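Local coordinates for decaprenyl diphosphate synthase (Rhodobacter capsulatus, PDB 3MZV), which catalyses head-to-tail condensation of isopentenyl diphosphate onto an allylic diphosphate, building the long all-trans chain of decaprenyl diphosphate, at the interface of chains A and B. Sequence-based numbering; all coordinates share one arbitrary frame. Chains: chain A/B, Decaprenyl diphosphate synthase.

Contact 1: the interface of chains A and B. Residues chain A 40, 115, 119; chain B 96, 159.
The guanidinium group of A:Arg40 meets B:Leu159 past its NH1 nitrogen, which lies 4.1 Å from CD1 of the leucine. That methyl is displaced from the guanidinium plane toward one face, so it neither stacks on the group nor lies level with it, and the two side chains run nearly perpendicular. The second flat group is the carbonyl of B:Val96; the methylenes of A:Lys115 run past the far end of its oxygen, displaced to one side of the carbonyl plane. B:Val96 belongs to the first aspartate-rich motif of the FPP/GGPP synthase family, DDXXD, here DDVVD, which binds the magnesium ions that hold the allylic diphosphate; the neighbouring subunit thus packs on the motif itself. B:Val96 O lies 3.5 Å from CE of A:Lys115, and CG of the same lysine is nearly as near. Because B:Val96 ends helix 74-96, the positive charge at the lysine tip would probably be favoured beside this carbonyl end. CG of A:Lys115 sits well off a staggered position (chi1 -28°), and beyond it the chain runs on extended, bringing NZ to 3.8 Å from CD2 of B:Leu159. Both methyls of B:Val96 rest on the first turn of helix 114-132. CG1 rests 3.9 Å from CB of A:Lys115, while CG2 lies 3.8 Å from CA of A:Lys115 and also touches CG of A:Leu119, one turn farther along. A:Leu119 and B:Leu159 then meet end-on through their CD1 methyls, 4.2 Å apart.

Contact 2: the interface of chains A and B. Residues chain A 152-153, 155-156, 159; chain B 38, 41, 116, 119.
B:Leu119, on helix 114-133, lies against A:Val156 and A:Glu155 of helix 138-161, in the helix-on-helix packing that joins the subunits of this all-helical isoprenoid synthase of the FPP/GGPP synthase family. Traced outward, its CB comes first, 3.7 Å from CG2 of A:Val156. From CG the two methyls diverge. CD1 turns toward helix 138-161 and packs 4.0 Å from CB of A:Glu155, while still touching CG2 of A:Val156. CD2 ends 3.3 Å from the carboxylate oxygen OE1 of A:Glu155, a close van der Waals approach of a methyl to an oxygen. The leucine lies roughly perpendicular to the glutamate, whereas it and the valine run alongside each other, pointing opposite ways. A:Glu155 stays extended beyond CG (chi2 170°), which carries its carboxylate past CD1 to the second methyl. Behind the leucine side chain, its own backbone oxygen O lies 3.7 Å from CB of A:Ala152, so the same residue meets successive turns of the opposing helix.

The other branch of A:Val156 faces a different part of chain B. CG1 stands anti to the backbone N (chi1 172°) and packs 3.7 Å from CB of B:Ala38, in the loop just ahead of helix 40-49. B:Ala38 CB also lies 3.9 Å from CG of A:Glu153, making use of the aliphatic stem of that glutamate. Beside it, CD1 of B:Ile41 rests 4.0 Å from CA of A:Glu153, against the helix backbone. Toward the opposite side of the patch, CD1 of A:Leu159 comes loosely toward the hydroxyl OG of B:Ser116.

Contact 1: the interface of chains A and B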
# COMPACT_ATOMS: atom_id res chain seq x y z
N ARG A 40 9.23 13.57 -7.11
CA ARG A 40 7.91 13.18 -7.64
C ARG A 40 6.87 12.96 -6.53
O ARG A 40 5.70 13.32 -6.68
CB ARG A 40 8.04 11.93 -8.52
CG ARG A 40 6.74 11.45 -9.14
CD ARG A 40 6.96 10.32 -10.12
NE ARG A 40 7.72 10.75 -11.29
CZ ARG A 40 7.96 9.99 -12.36
NH1 ARG A 40 7.50 8.75 -12.43
NH2 ARG A 40 8.67 10.47 -13.37
N LYS A 115 1.79 3.60 -12.67
CA LYS A 115 3.03 3.46 -11.93
C LYS A 115 3.15 4.46 -10.77
O LYS A 115 3.41 4.04 -9.65
CB LYS A 115 4.24 3.68 -12.84
CG LYS A 115 4.11 3.35 -14.33
CD LYS A 115 5.47 3.57 -15.00
CE LYS A 115 5.68 2.66 -16.20
NZ LYS A 115 7.14 2.37 -16.44
N LEU A 119 2.80 3.85 -6.68
CA LEU A 119 3.96 3.99 -5.83
C LEU A 119 3.88 5.15 -4.87
O LEU A 119 4.23 5.00 -3.73
CB LEU A 119 5.25 4.06 -6.67
CG LEU A 119 5.56 2.74 -7.39
CD1 LEU A 119 6.76 2.98 -8.30
CD2 LEU A 119 5.77 1.54 -6.45
N VAL B 96 2.91 -1.89 -11.98
CA VAL B 96 3.80 -0.79 -12.40
C VAL B 96 4.46 -1.02 -13.80
O VAL B 96 4.27 -0.21 -14.72
CB VAL B 96 4.83 -0.46 -11.27
CG1 VAL B 96 6.00 0.38 -11.76
CG2 VAL B 96 4.12 0.26 -10.12
N LEU B 159 12.59 4.40 -11.53
CA LEU B 159 11.91 4.97 -12.70
C LEU B 159 12.58 6.21 -13.27
O LEU B 159 12.68 6.34 -14.48
CB LEU B 159 10.47 5.34 -12.37
CG LEU B 159 9.50 4.18 -12.27
CD1 LEU B 159 8.17 4.72 -11.80
CD2 LEU B 159 9.39 3.42 -13.61

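Contact 2: the interface of chains A and B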
# COMPACT_ATOMS: atom_id res chain seq x y z
N ALA A 152 -9.77 -1.41 1.09
CA ALA A 152 -9.32 -2.34 0.03
C ALA A 152 -10.27 -3.54 -0.23
O ALA A 152 -10.61 -3.84 -1.38
CB ALA A 152 -7.91 -2.86 0.37
N GLU A 153 -10.73 -4.18 0.84
CA GLU A 153 -11.68 -5.26 0.76
C GLU A 153 -13.04 -4.81 0.15
O GLU A 153 -13.57 -5.47 -0.72
CB GLU A 153 -11.86 -5.82 2.17
CG GLU A 153 -12.81 -6.93 2.28
CD GLU A 153 -13.07 -7.33 3.72
OE1 GLU A 153 -13.65 -6.52 4.49
OE2 GLU A 153 -12.74 -8.50 4.05
N GLU A 155 -13.61 -2.19 -1.79
CA GLU A 155 -13.37 -1.94 -3.23
C GLU A 155 -13.27 -3.22 -4.06
O GLU A 155 -13.84 -3.31 -5.16
CB GLU A 155 -12.16 -1.01 -3.42
CG GLU A 155 -12.54 0.42 -2.95
CD GLU A 155 -11.37 1.38 -2.85
OE1 GLU A 155 -10.24 0.94 -3.18
OE2 GLU A 155 -11.58 2.56 -2.44
N VAL A 156 -12.58 -4.23 -3.55
CA VAL A 156 -12.64 -5.54 -4.18
C VAL A 156 -14.09 -6.13 -4.25
O VAL A 156 -14.48 -6.68 -5.26
CB VAL A 156 -11.69 -6.57 -3.51
CG1 VAL A 156 -11.94 -7.97 -4.09
CG2 VAL A 156 -10.25 -6.16 -3.69
N LEU A 159 -16.02 -4.32 -6.96
CA LEU A 159 -15.65 -5.00 -8.23
C LEU A 159 -16.43 -6.29 -8.43
O LEU A 159 -16.98 -6.53 -9.52
CB LEU A 159 -14.17 -5.37 -8.27
CG LEU A 159 -13.11 -4.29 -8.49
CD1 LEU A 159 -11.76 -5.00 -8.72
CD2 LEU A 159 -13.46 -3.39 -9.68
N ALA B 38 -14.53 -10.77 0.57
CA ALA B 38 -13.90 -10.65 -0.74
C ALA B 38 -12.96 -11.83 -1.02
O ALA B 38 -11.75 -11.69 -0.91
CB ALA B 38 -13.14 -9.31 -0.83
N ILE B 41 -9.35 -12.06 -2.58
CA ILE B 41 -8.12 -11.62 -1.89
C ILE B 41 -7.14 -12.78 -1.58
O ILE B 41 -6.01 -12.78 -2.07
CB ILE B 41 -8.44 -10.79 -0.62
CG1 ILE B 41 -8.91 -9.39 -1.05
CG2 ILE B 41 -7.20 -10.67 0.26
CD1 ILE B 41 -9.70 -8.65 0.00
N SER B 116 -7.04 -5.32 -9.20
CA SER B 116 -7.02 -6.45 -8.24
C SER B 116 -5.68 -6.62 -7.58
O SER B 116 -5.61 -6.72 -6.37
CB SER B 116 -7.45 -7.77 -8.88
OG SER B 116 -8.85 -7.79 -9.13
N LEU B 119 -5.22 -3.71 -5.17
CA LEU B 119 -6.06 -3.76 -4.00
C LEU B 119 -5.69 -4.94 -3.11
O LEU B 119 -5.77 -4.86 -1.87
CB LEU B 119 -7.50 -3.80 -4.41
CG LEU B 119 -7.99 -2.52 -5.09
CD1 LEU B 119 -9.34 -2.76 -5.69
CD2 LEU B 119 -8.02 -1.37 -4.10

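The centres of contact 1 and contact 2 lie about 21 Å apart, on either side of the two-fold axis that relates the chains. Both draw on the same elements with the chains exchanged: the helix starting at residue 114 from one subunit packs on helix 138-161 of the other, with Leu119 and Leu159 appearing in each, and the start of the helix at residue 40 flanks both. Contact 1 adds the C-terminal end of helix 74-96, which carries part of the aspartate-rich motif, so dimer packing adjoins the metal-binding motif. Homodimers are usual for this family, which makes the pairing probably biological and a likely support for both active sites.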